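Local coordinates for C alpha-dehydrogenase (Sphingobium sp. SYK-6, PDB 4YAC), which binds NADH and, as a short-chain dehydrogenase/reductase, probably oxidises the C-alpha alcohol of lignin-derived aryl ethers in the beta-aryl ether cleavage pathway, at residues A27-Q41 and Y50-D64. Residues are numbered along the deposited sequence; the frame is centred on the assembly and turned at random.
Sequences AEEAQMKVVIADIRQ and YFSQKNVAVHPVRLD. With NAI (1,4-dihydronicotinamide adenine dinucleotide), chain B.
Tyr50 OH donates to Glu28 OE2 (2.6 Å) on the syn side of the carboxylate, which lies at the edge of the phenol ring with the two planes 58° apart. Lys54 passes OE1 without closing a salt bridge. An alanine in place of Glu28 would probably leave the Tyr50 hydroxyl without its carboxylate acceptor and take away the packing of Glu28 CG on Val56 CG1. Beside this pair, Phe51 has Tyr50 CD2 over one face and Val58 CG2 over the other, both offset toward the rim; Val58 CG2 also meets Ala27 CB at 3.8 Å. Strands 33-38 and 57-62 run parallel, and six backbone hydrogen bonds join the segments, from Val34 N–Ala57 O to Leu63 N–Asp38 O. Ile36 CG1 packs on Val58 CG1 on the face covered by helix 41-51, while Val35 CG1 touches Val61 CG1 (3.7 Å) on the face toward helix 68-81. At the strands' C-terminal ends, a bend at chi3 (73°) brings Arg62 NH1 to an in-plane lone pair of Ile39 O (2.9 Å), and Ile39 CD1 lies alongside Asp64. Asp38 OD1 accepts from O2B (2.8 Å) and OD2 from O3B (2.6 Å) of NADH's adenosine ribose; Asp64 OD1, also bonded to Thr66 OG1, accepts from adenine N6A: the beta-alpha-beta unit and adenosine pocket of an NAD-binding Rossmann fold.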
ATOM      1  N   ALA A  27     -19.880 -22.545  -1.385  1.00 37.48           N
ATOM      2  CA  ALA A  27     -20.858 -23.311  -2.159  1.00 35.81           C
ATOM      3  C   ALA A  27     -21.423 -24.493  -1.377  1.00 33.81           C
ATOM      4  O   ALA A  27     -22.615 -24.807  -1.474  1.00 32.49           O
ATOM      5  CB  ALA A  27     -20.225 -23.804  -3.453  1.00 37.57           C
ATOM      6  N   GLU A  28     -20.569 -25.151  -0.601  1.00 35.23           N
ATOM      7  CA  GLU A  28     -20.946 -26.392   0.068  1.00 34.28           C
ATOM      8  C   GLU A  28     -21.536 -26.140   1.449  1.00 43.72           C
ATOM      9  O   GLU A  28     -22.702 -26.445   1.691  1.00 62.24           O
ATOM     10  CB  GLU A  28     -19.738 -27.320   0.171  1.00 40.48           C
ATOM     11  CG  GLU A  28     -19.237 -27.802  -1.180  1.00 37.11           C
ATOM     12  CD  GLU A  28     -18.092 -28.789  -1.065  1.00 41.19           C
ATOM     13  OE1 GLU A  28     -18.319 -29.908  -0.558  1.00 36.66           O
ATOM     14  OE2 GLU A  28     -16.964 -28.443  -1.483  1.00 42.25           O
ATOM     15  N   GLU A  29     -20.736 -25.582   2.352  1.00 36.81           N
ATOM     16  CA  GLU A  29     -21.194 -25.355   3.721  1.00 43.80           C
ATOM     17  C   GLU A  29     -22.226 -24.236   3.798  1.00 47.02           C
ATOM     18  O   GLU A  29     -23.334 -24.435   4.297  1.00 44.22           O
ATOM     19  CB  GLU A  29     -20.017 -25.019   4.636  1.00 43.18           C
ATOM     20  CG  GLU A  29     -18.930 -26.074   4.664  1.00 62.25           C
ATOM     21  CD  GLU A  29     -17.783 -25.694   5.573  1.00 76.08           C
ATOM     22  OE1 GLU A  29     -18.004 -24.907   6.518  1.00 90.93           O
ATOM     23  OE2 GLU A  29     -16.659 -26.181   5.338  1.00 77.70           O
ATOM     24  N   ALA A  30     -21.853 -23.057   3.311  1.00 44.32           N
ATOM     25  CA  ALA A  30     -22.716 -21.884   3.398  1.00 35.07           C
ATOM     26  C   ALA A  30     -23.890 -21.954   2.428  1.00 38.64           C
ATOM     27  O   ALA A  30     -24.841 -21.181   2.549  1.00 39.38           O
ATOM     28  CB  ALA A  30     -21.911 -20.624   3.143  1.00 34.66           C
ATOM     29  N   GLN A  31     -23.809 -22.861   1.460  1.00 39.11           N
ATOM     30  CA  GLN A  31     -24.872 -23.049   0.475  1.00 33.99           C
ATOM     31  C   GLN A  31     -25.168 -21.771  -0.312  1.00 34.50           C
ATOM     32  O   GLN A  31     -26.320 -21.482  -0.628  1.00 35.76           O
ATOM     33  CB  GLN A  31     -26.147 -23.552   1.159  1.00 34.80           C
ATOM     34  CG  GLN A  31     -25.968 -24.876   1.879  1.00 41.58           C
ATOM     35  CD  GLN A  31     -27.246 -25.352   2.544  1.00 89.79           C
ATOM     36  OE1 GLN A  31     -27.499 -25.058   3.711  1.00106.95           O
ATOM     37  NE2 GLN A  31     -28.061 -26.089   1.799  1.00100.34           N
ATOM     38  N   MET A  32     -24.127 -21.004  -0.623  1.00 30.87           N
ATOM     39  CA  MET A  32     -24.282 -19.852  -1.498  1.00 32.48           C
ATOM     40  C   MET A  32     -24.301 -20.300  -2.951  1.00 30.67           C
ATOM     41  O   MET A  32     -23.807 -21.382  -3.284  1.00 33.04           O
ATOM     42  CB  MET A  32     -23.149 -18.843  -1.288  1.00 29.71           C
ATOM     43  CG  MET A  32     -23.026 -18.338   0.131  1.00 32.03           C
ATOM     44  SD  MET A  32     -21.926 -16.920   0.265  1.00 32.32           S
ATOM     45  CE  MET A  32     -22.922 -15.649  -0.513  1.00 32.01           C
ATOM     46  N   LYS A  33     -24.883 -19.469  -3.809  1.00 29.33           N
ATOM     47  CA  LYS A  33     -24.729 -19.623  -5.247  1.00 31.61           C
ATOM     48  C   LYS A  33     -23.429 -18.939  -5.614  1.00 29.94           C
ATOM     49  O   LYS A  33     -23.297 -17.729  -5.439  1.00 31.28           O
ATOM     50  CB  LYS A  33     -25.903 -19.011  -6.003  1.00 31.96           C
ATOM     51  CG  LYS A  33     -27.259 -19.600  -5.618  1.00 36.15           C
ATOM     52  CD  LYS A  33     -28.398 -18.811  -6.235  1.00 37.13           C
ATOM     53  CE  LYS A  33     -29.752 -19.377  -5.827  1.00 48.45           C
ATOM     54  NZ  LYS A  33     -30.881 -18.584  -6.392  1.00 70.19           N
ATOM     55  N   VAL A  34     -22.462 -19.711  -6.100  1.00 27.74           N
ATOM     56  CA  VAL A  34     -21.115 -19.197  -6.299  1.00 27.16           C
ATOM     57  C   VAL A  34     -20.713 -19.129  -7.763  1.00 29.67           C
ATOM     58  O   VAL A  34     -20.791 -20.121  -8.486  1.00 30.29           O
ATOM     59  CB  VAL A  34     -20.081 -20.059  -5.561  1.00 27.91           C
ATOM     60  CG1 VAL A  34     -18.673 -19.469  -5.732  1.00 28.66           C
ATOM     61  CG2 VAL A  34     -20.435 -20.171  -4.088  1.00 30.64           C
ATOM     62  N   VAL A  35     -20.272 -17.946  -8.185  1.00 30.92           N
ATOM     63  CA  VAL A  35     -19.627 -17.780  -9.479  1.00 26.11           C
ATOM     64  C   VAL A  35     -18.124 -17.808  -9.266  1.00 28.17           C
ATOM     65  O   VAL A  35     -17.604 -17.010  -8.492  1.00 26.53           O
ATOM     66  CB  VAL A  35     -20.027 -16.457 -10.165  1.00 28.33           C
ATOM     67  CG1 VAL A  35     -19.310 -16.301 -11.506  1.00 29.04           C
ATOM     68  CG2 VAL A  35     -21.540 -16.392 -10.357  1.00 27.10           C
ATOM     69  N   ILE A  36     -17.428 -18.728  -9.929  1.00 26.54           N
ATOM     70  CA  ILE A  36     -15.970 -18.728  -9.891  1.00 22.21           C
ATOM     71  C   ILE A  36     -15.471 -18.108 -11.182  1.00 29.59           C
ATOM     72  O   ILE A  36     -15.852 -18.530 -12.273  1.00 24.33           O
ATOM     73  CB  ILE A  36     -15.372 -20.143  -9.683  1.00 26.32           C
ATOM     74  CG1 ILE A  36     -15.920 -21.159 -10.696  1.00 28.23           C
ATOM     75  CG2 ILE A  36     -15.664 -20.613  -8.267  1.00 28.20           C
ATOM     76  CD1 ILE A  36     -15.246 -22.520 -10.615  1.00 28.20           C
ATOM     77  N   ALA A  37     -14.643 -17.078 -11.034  1.00 26.54           N
ATOM     78  CA  ALA A  37     -14.119 -16.316 -12.156  1.00 27.65           C
ATOM     79  C   ALA A  37     -12.615 -16.499 -12.227  1.00 23.60           C
ATOM     80  O   ALA A  37     -11.910 -16.218 -11.265  1.00 28.37           O
ATOM     81  CB  ALA A  37     -14.469 -14.849 -12.015  1.00 29.87           C
ATOM     82  N   ASP A  38     -12.132 -16.973 -13.368  1.00 27.11           N
ATOM     83  CA  ASP A  38     -10.726 -17.323 -13.519  1.00 25.86           C
ATOM     84  C   ASP A  38     -10.277 -17.111 -14.956  1.00 29.09           C
ATOM     85  O   ASP A  38     -11.056 -17.286 -15.882  1.00 24.79           O
ATOM     86  CB  ASP A  38     -10.504 -18.777 -13.106  1.00 25.44           C
ATOM     87  CG  ASP A  38      -9.085 -19.049 -12.672  1.00 32.20           C
ATOM     88  OD1 ASP A  38      -8.205 -19.192 -13.550  1.00 31.89           O
ATOM     89  OD2 ASP A  38      -8.855 -19.127 -11.450  1.00 26.73           O
ATOM     90  N   ILE A  39      -9.019 -16.732 -15.146  1.00 24.82           N
ATOM     91  CA  ILE A  39      -8.509 -16.504 -16.490  1.00 26.16           C
ATOM     92  C   ILE A  39      -8.237 -17.822 -17.215  1.00 27.10           C
ATOM     93  O   ILE A  39      -8.339 -17.889 -18.437  1.00 28.08           O
ATOM     94  CB  ILE A  39      -7.228 -15.649 -16.463  1.00 24.33           C
ATOM     95  CG1 ILE A  39      -6.950 -15.073 -17.852  1.00 29.09           C
ATOM     96  CG2 ILE A  39      -6.040 -16.459 -15.942  1.00 29.09           C
ATOM     97  CD1 ILE A  39      -5.830 -14.021 -17.870  1.00 37.00           C
ATOM     98  N   ARG A  40      -7.915 -18.873 -16.464  1.00 27.19           N
ATOM     99  CA  ARG A  40      -7.560 -20.152 -17.072  1.00 24.80           C
ATOM    100  C   ARG A  40      -8.741 -21.104 -17.206  1.00 36.89           C
ATOM    101  O   ARG A  40      -9.348 -21.506 -16.214  1.00 30.39           O
ATOM    102  CB  ARG A  40      -6.456 -20.829 -16.268  1.00 34.31           C
ATOM    103  CG  ARG A  40      -5.079 -20.262 -16.579  1.00 51.28           C
ATOM    104  CD  ARG A  40      -3.980 -20.998 -15.856  1.00 34.25           C
ATOM    105  NE  ARG A  40      -3.879 -22.396 -16.263  1.00 36.62           N
ATOM    106  CZ  ARG A  40      -2.906 -23.215 -15.874  1.00 86.27           C
ATOM    107  NH1 ARG A  40      -1.943 -22.779 -15.072  1.00 78.44           N
ATOM    108  NH2 ARG A  40      -2.894 -24.473 -16.289  1.00 87.94           N
ATOM    109  N   GLN A  41      -9.047 -21.478 -18.444  1.00 27.53           N
ATOM    110  CA  GLN A  41     -10.161 -22.380 -18.718  1.00 28.90           C
ATOM    111  C   GLN A  41      -9.928 -23.762 -18.119  1.00 33.52           C
ATOM    112  O   GLN A  41     -10.871 -24.400 -17.645  1.00 34.56           O
ATOM    113  CB  GLN A  41     -10.392 -22.506 -20.227  1.00 30.79           C
ATOM    114  CG  GLN A  41     -11.638 -23.298 -20.596  1.00 34.55           C
ATOM    115  CD  GLN A  41     -12.913 -22.627 -20.118  1.00 37.77           C
ATOM    116  OE1 GLN A  41     -13.191 -21.478 -20.463  1.00 57.37           O
ATOM    117  NE2 GLN A  41     -13.695 -23.344 -19.312  1.00 42.97           N
ATOM    118  N   TYR A  50     -14.860 -31.146  -9.839  1.00 37.12           N
ATOM    119  CA  TYR A  50     -15.127 -31.351  -8.419  1.00 32.99           C
ATOM    120  C   TYR A  50     -16.582 -31.029  -8.079  1.00 31.96           C
ATOM    121  O   TYR A  50     -17.309 -31.860  -7.516  1.00 34.26           O
ATOM    122  CB  TYR A  50     -14.179 -30.484  -7.578  1.00 32.85           C
ATOM    123  CG  TYR A  50     -14.497 -30.468  -6.098  1.00 35.75           C
ATOM    124  CD1 TYR A  50     -13.996 -31.447  -5.252  1.00 31.26           C
ATOM    125  CD2 TYR A  50     -15.293 -29.472  -5.548  1.00 30.95           C
ATOM    126  CE1 TYR A  50     -14.283 -31.437  -3.902  1.00 30.87           C
ATOM    127  CE2 TYR A  50     -15.583 -29.455  -4.201  1.00 31.19           C
ATOM    128  CZ  TYR A  50     -15.075 -30.439  -3.382  1.00 30.00           C
ATOM    129  OH  TYR A  50     -15.356 -30.422  -2.038  1.00 38.77           O
ATOM    130  N   PHE A  51     -17.011 -29.823  -8.433  1.00 36.75           N
ATOM    131  CA  PHE A  51     -18.335 -29.352  -8.042  1.00 36.23           C
ATOM    132  C   PHE A  51     -19.452 -30.168  -8.685  1.00 34.94           C
ATOM    133  O   PHE A  51     -20.565 -30.194  -8.173  1.00 34.61           O
ATOM    134  CB  PHE A  51     -18.505 -27.873  -8.391  1.00 37.87           C
ATOM    135  CG  PHE A  51     -17.754 -26.949  -7.475  1.00 31.90           C
ATOM    136  CD1 PHE A  51     -18.004 -26.948  -6.114  1.00 28.00           C
ATOM    137  CD2 PHE A  51     -16.799 -26.079  -7.977  1.00 30.62           C
ATOM    138  CE1 PHE A  51     -17.318 -26.106  -5.267  1.00 33.72           C
ATOM    139  CE2 PHE A  51     -16.102 -25.229  -7.134  1.00 35.70           C
ATOM    140  CZ  PHE A  51     -16.362 -25.242  -5.777  1.00 31.88           C
ATOM    141  N   SER A  52     -19.159 -30.841  -9.794  1.00 32.29           N
ATOM    142  CA  SER A  52     -20.167 -31.677 -10.452  1.00 36.38           C
ATOM    143  C   SER A  52     -20.491 -32.924  -9.632  1.00 42.51           C
ATOM    144  O   SER A  52     -21.410 -33.674  -9.969  1.00 39.57           O
ATOM    145  CB  SER A  52     -19.703 -32.101 -11.846  1.00 36.58           C
ATOM    146  OG  SER A  52     -18.699 -33.098 -11.762  1.00 47.63           O
ATOM    147  N   GLN A  53     -19.719 -33.150  -8.570  1.00 32.31           N
ATOM    148  CA  GLN A  53     -19.921 -34.287  -7.677  1.00 33.58           C
ATOM    149  C   GLN A  53     -20.413 -33.847  -6.295  1.00 33.54           C
ATOM    150  O   GLN A  53     -20.360 -34.621  -5.337  1.00 34.52           O
ATOM    151  CB  GLN A  53     -18.622 -35.079  -7.541  1.00 34.07           C
ATOM    152  CG  GLN A  53     -18.054 -35.550  -8.869  1.00 38.17           C
ATOM    153  CD  GLN A  53     -18.995 -36.473  -9.617  1.00 36.76           C
ATOM    154  OE1 GLN A  53     -19.655 -37.315  -9.017  1.00 36.52           O
ATOM    155  NE2 GLN A  53     -19.067 -36.315 -10.932  1.00 58.99           N
ATOM    156  N   LYS A  54     -20.899 -32.610  -6.208  1.00 32.52           N
ATOM    157  CA  LYS A  54     -21.399 -32.040  -4.958  1.00 32.47           C
ATOM    158  C   LYS A  54     -22.767 -31.395  -5.165  1.00 32.32           C
ATOM    159  O   LYS A  54     -23.103 -30.977  -6.272  1.00 34.27           O
ATOM    160  CB  LYS A  54     -20.428 -30.990  -4.412  1.00 31.37           C
ATOM    161  CG  LYS A  54     -19.010 -31.494  -4.170  1.00 31.50           C
ATOM    162  CD  LYS A  54     -18.974 -32.519  -3.051  1.00 35.94           C
ATOM    163  CE  LYS A  54     -17.542 -32.891  -2.676  1.00 35.50           C
ATOM    164  NZ  LYS A  54     -17.493 -34.144  -1.872  1.00 47.28           N
ATOM    165  N   ASN A  55     -23.542 -31.283  -4.092  1.00 35.41           N
ATOM    166  CA  ASN A  55     -24.845 -30.635  -4.175  1.00 34.65           C
ATOM    167  C   ASN A  55     -24.713 -29.120  -4.053  1.00 33.64           C
ATOM    168  O   ASN A  55     -25.009 -28.531  -3.010  1.00 39.86           O
ATOM    169  CB  ASN A  55     -25.779 -31.177  -3.099  1.00 37.80           C
ATOM    170  CG  ASN A  55     -27.241 -30.953  -3.434  1.00 44.40           C
ATOM    171  OD1 ASN A  55     -27.693 -31.267  -4.537  1.00 40.60           O
ATOM    172  ND2 ASN A  55     -27.986 -30.397  -2.491  1.00 46.92           N
ATOM    173  N   VAL A  56     -24.264 -28.495  -5.137  1.00 33.95           N
ATOM    174  CA  VAL A  56     -23.954 -27.080  -5.139  1.00 37.29           C
ATOM    175  C   VAL A  56     -24.536 -26.383  -6.353  1.00 40.92           C
ATOM    176  O   VAL A  56     -24.904 -27.024  -7.341  1.00 32.82           O
ATOM    177  CB  VAL A  56     -22.432 -26.849  -5.131  1.00 40.76           C
ATOM    178  CG1 VAL A  56     -21.816 -27.456  -3.886  1.00 34.85           C
ATOM    179  CG2 VAL A  56     -21.803 -27.442  -6.387  1.00 44.26           C
ATOM    180  N   ALA A  57     -24.612 -25.061  -6.255  1.00 43.87           N
ATOM    181  CA  ALA A  57     -24.894 -24.208  -7.393  1.00 27.48           C
ATOM    182  C   ALA A  57     -23.637 -23.401  -7.672  1.00 26.36           C
ATOM    183  O   ALA A  57     -23.364 -22.423  -6.979  1.00 34.99           O
ATOM    184  CB  ALA A  57     -26.070 -23.293  -7.119  1.00 35.53           C
ATOM    185  N   VAL A  58     -22.876 -23.833  -8.672  1.00 31.47           N
ATOM    186  CA  VAL A  58     -21.658 -23.139  -9.070  1.00 31.84           C
ATOM    187  C   VAL A  58     -21.659 -22.877 -10.571  1.00 30.85           C
ATOM    188  O   VAL A  58     -21.949 -23.772 -11.371  1.00 33.71           O
ATOM    189  CB  VAL A  58     -20.391 -23.941  -8.691  1.00 28.83           C
ATOM    190  CG1 VAL A  58     -19.121 -23.226  -9.158  1.00 30.62           C
ATOM    191  CG2 VAL A  58     -20.342 -24.169  -7.189  1.00 30.53           C
ATOM    192  N   HIS A  59     -21.331 -21.641 -10.933  1.00 30.05           N
ATOM    193  CA  HIS A  59     -21.273 -21.216 -12.322  1.00 30.15           C
ATOM    194  C   HIS A  59     -19.875 -20.689 -12.648  1.00 29.83           C
ATOM    195  O   HIS A  59     -19.431 -19.728 -12.033  1.00 28.37           O
ATOM    196  CB  HIS A  59     -22.302 -20.128 -12.611  1.00 30.08           C
ATOM    197  CG  HIS A  59     -22.250 -19.627 -14.018  1.00 31.70           C
ATOM    198  ND1 HIS A  59     -22.736 -20.354 -15.083  1.00 38.97           N
ATOM    199  CD2 HIS A  59     -21.732 -18.490 -14.542  1.00 39.52           C
ATOM    200  CE1 HIS A  59     -22.540 -19.677 -16.201  1.00 44.17           C
ATOM    201  NE2 HIS A  59     -21.934 -18.542 -15.900  1.00 39.39           N
ATOM    202  N   PRO A  60     -19.184 -21.310 -13.617  1.00 29.45           N
ATOM    203  CA  PRO A  60     -17.861 -20.826 -14.027  1.00 28.57           C
ATOM    204  C   PRO A  60     -17.950 -19.715 -15.066  1.00 30.48           C
ATOM    205  O   PRO A  60     -18.856 -19.730 -15.900  1.00 32.61           O
ATOM    206  CB  PRO A  60     -17.217 -22.072 -14.623  1.00 31.21           C
ATOM    207  CG  PRO A  60     -18.362 -22.787 -15.247  1.00 29.93           C
ATOM    208  CD  PRO A  60     -19.560 -22.532 -14.353  1.00 34.78           C
ATOM    209  N   VAL A  61     -17.024 -18.762 -15.009  1.00 29.38           N
ATOM    210  CA  VAL A  61     -16.890 -17.773 -16.066  1.00 27.01           C
ATOM    211  C   VAL A  61     -15.416 -17.493 -16.291  1.00 26.44           C
ATOM    212  O   VAL A  61     -14.687 -17.181 -15.349  1.00 25.97           O
ATOM    213  CB  VAL A  61     -17.635 -16.460 -15.735  1.00 31.62           C
ATOM    214  CG1 VAL A  61     -17.143 -15.844 -14.424  1.00 42.01           C
ATOM    215  CG2 VAL A  61     -17.503 -15.467 -16.886  1.00 32.37           C
ATOM    216  N   ARG A  62     -14.963 -17.619 -17.534  1.00 28.64           N
ATOM    217  CA  ARG A  62     -13.567 -17.320 -17.826  1.00 26.71           C
ATOM    218  C   ARG A  62     -13.397 -15.816 -17.971  1.00 33.93           C
ATOM    219  O   ARG A  62     -14.020 -15.189 -18.830  1.00 32.07           O
ATOM    220  CB  ARG A  62     -13.080 -18.030 -19.086  1.00 32.24           C
ATOM    221  CG  ARG A  62     -11.563 -18.096 -19.157  1.00 30.13           C
ATOM    222  CD  ARG A  62     -11.064 -18.320 -20.571  1.00 34.40           C
ATOM    223  NE  ARG A  62     -11.206 -17.126 -21.397  1.00 54.55           N
ATOM    224  CZ  ARG A  62     -10.417 -16.058 -21.313  1.00 67.44           C
ATOM    225  NH1 ARG A  62      -9.427 -16.023 -20.429  1.00 45.82           N
ATOM    226  NH2 ARG A  62     -10.621 -15.018 -22.110  1.00 76.69           N
ATOM    227  N   LEU A  63     -12.544 -15.250 -17.124  1.00 26.22           N
ATOM    228  CA  LEU A  63     -12.385 -13.805 -17.018  1.00 25.70           C
ATOM    229  C   LEU A  63     -10.956 -13.420 -16.670  1.00 21.64           C
ATOM    230  O   LEU A  63     -10.382 -13.947 -15.721  1.00 24.46           O
ATOM    231  CB  LEU A  63     -13.331 -13.247 -15.949  1.00 28.66           C
ATOM    232  CG  LEU A  63     -13.103 -11.791 -15.535  1.00 25.21           C
ATOM    233  CD1 LEU A  63     -13.382 -10.847 -16.693  1.00 26.07           C
ATOM    234  CD2 LEU A  63     -13.956 -11.438 -14.330  1.00 28.43           C
ATOM    235  N   ASP A  64     -10.401 -12.499 -17.457  1.00 23.92           N
ATOM    236  CA  ASP A  64      -9.182 -11.776 -17.111  1.00 24.32           C
ATOM    237  C   ASP A  64      -9.591 -10.536 -16.320  1.00 21.37           C
ATOM    238  O   ASP A  64     -10.205  -9.624 -16.864  1.00 24.79           O
ATOM    239  CB  ASP A  64      -8.400 -11.394 -18.374  1.00 26.44           C
ATOM    240  CG  ASP A  64      -7.080 -10.694 -18.072  1.00 28.94           C
ATOM    241  OD1 ASP A  64      -6.826 -10.341 -16.901  1.00 26.03           O
ATOM    242  OD2 ASP A  64      -6.297 -10.482 -19.023  1.00 27.47           O
TER
HETATM  243  PA  NAI B 500      -2.961 -20.256  -7.621  1.00 39.03           P
HETATM  244  O1A NAI B 500      -2.033 -20.348  -8.807  1.00 47.11           O
HETATM  245  O2A NAI B 500      -3.160 -21.661  -7.024  1.00 43.31           O
HETATM  246  O5B NAI B 500      -4.349 -19.671  -8.074  1.00 32.17           O
HETATM  247  C5B NAI B 500      -4.394 -18.438  -8.716  1.00 32.74           C
HETATM  248  C4B NAI B 500      -5.555 -18.397  -9.617  1.00 28.54           C
HETATM  249  O4B NAI B 500      -5.763 -17.005 -10.031  1.00 25.14           O
HETATM  250  C3B NAI B 500      -5.326 -19.187 -10.820  1.00 28.76           C
HETATM  251  O3B NAI B 500      -6.445 -20.019 -11.100  1.00 29.11           O
HETATM  252  C2B NAI B 500      -5.110 -18.230 -11.875  1.00 24.80           C
HETATM  253  O2B NAI B 500      -5.510 -18.754 -13.156  1.00 28.23           O
HETATM  254  C1B NAI B 500      -5.909 -17.088 -11.484  1.00 24.03           C
HETATM  255  N9A NAI B 500      -5.513 -15.865 -12.127  1.00 24.62           N
HETATM  256  C8A NAI B 500      -4.259 -15.359 -12.299  1.00 23.47           C
HETATM  257  N7A NAI B 500      -4.315 -14.194 -12.966  1.00 24.07           N
HETATM  258  C5A NAI B 500      -5.624 -13.905 -13.245  1.00 26.42           C
HETATM  259  C6A NAI B 500      -6.313 -12.881 -13.886  1.00 23.59           C
HETATM  260  N6A NAI B 500      -5.633 -11.763 -14.464  1.00 23.58           N
HETATM  261  N1A NAI B 500      -7.670 -12.935 -13.978  1.00 24.13           N
HETATM  262  C2A NAI B 500      -8.370 -13.964 -13.463  1.00 21.82           C
HETATM  263  N3A NAI B 500      -7.744 -14.971 -12.830  1.00 24.60           N
HETATM  264  C4A NAI B 500      -6.392 -14.973 -12.711  1.00 23.64           C
HETATM  265  O3  NAI B 500      -2.372 -19.299  -6.558  1.00 40.23           O
HETATM  266  PN  NAI B 500      -2.704 -19.450  -4.997  1.00 48.21           P
HETATM  267  O1N NAI B 500      -2.145 -20.770  -4.488  1.00 56.63           O
HETATM  268  O2N NAI B 500      -2.036 -18.232  -4.199  1.00 58.12           O
HETATM  269  O5D NAI B 500      -4.238 -19.422  -4.777  1.00 50.43           O
HETATM  270  O   HOH W   1     -24.209 -23.971  -3.564  1.00 33.48           O
HETATM  271  O   HOH W   2     -23.801 -28.747  -0.496  1.00 55.31           O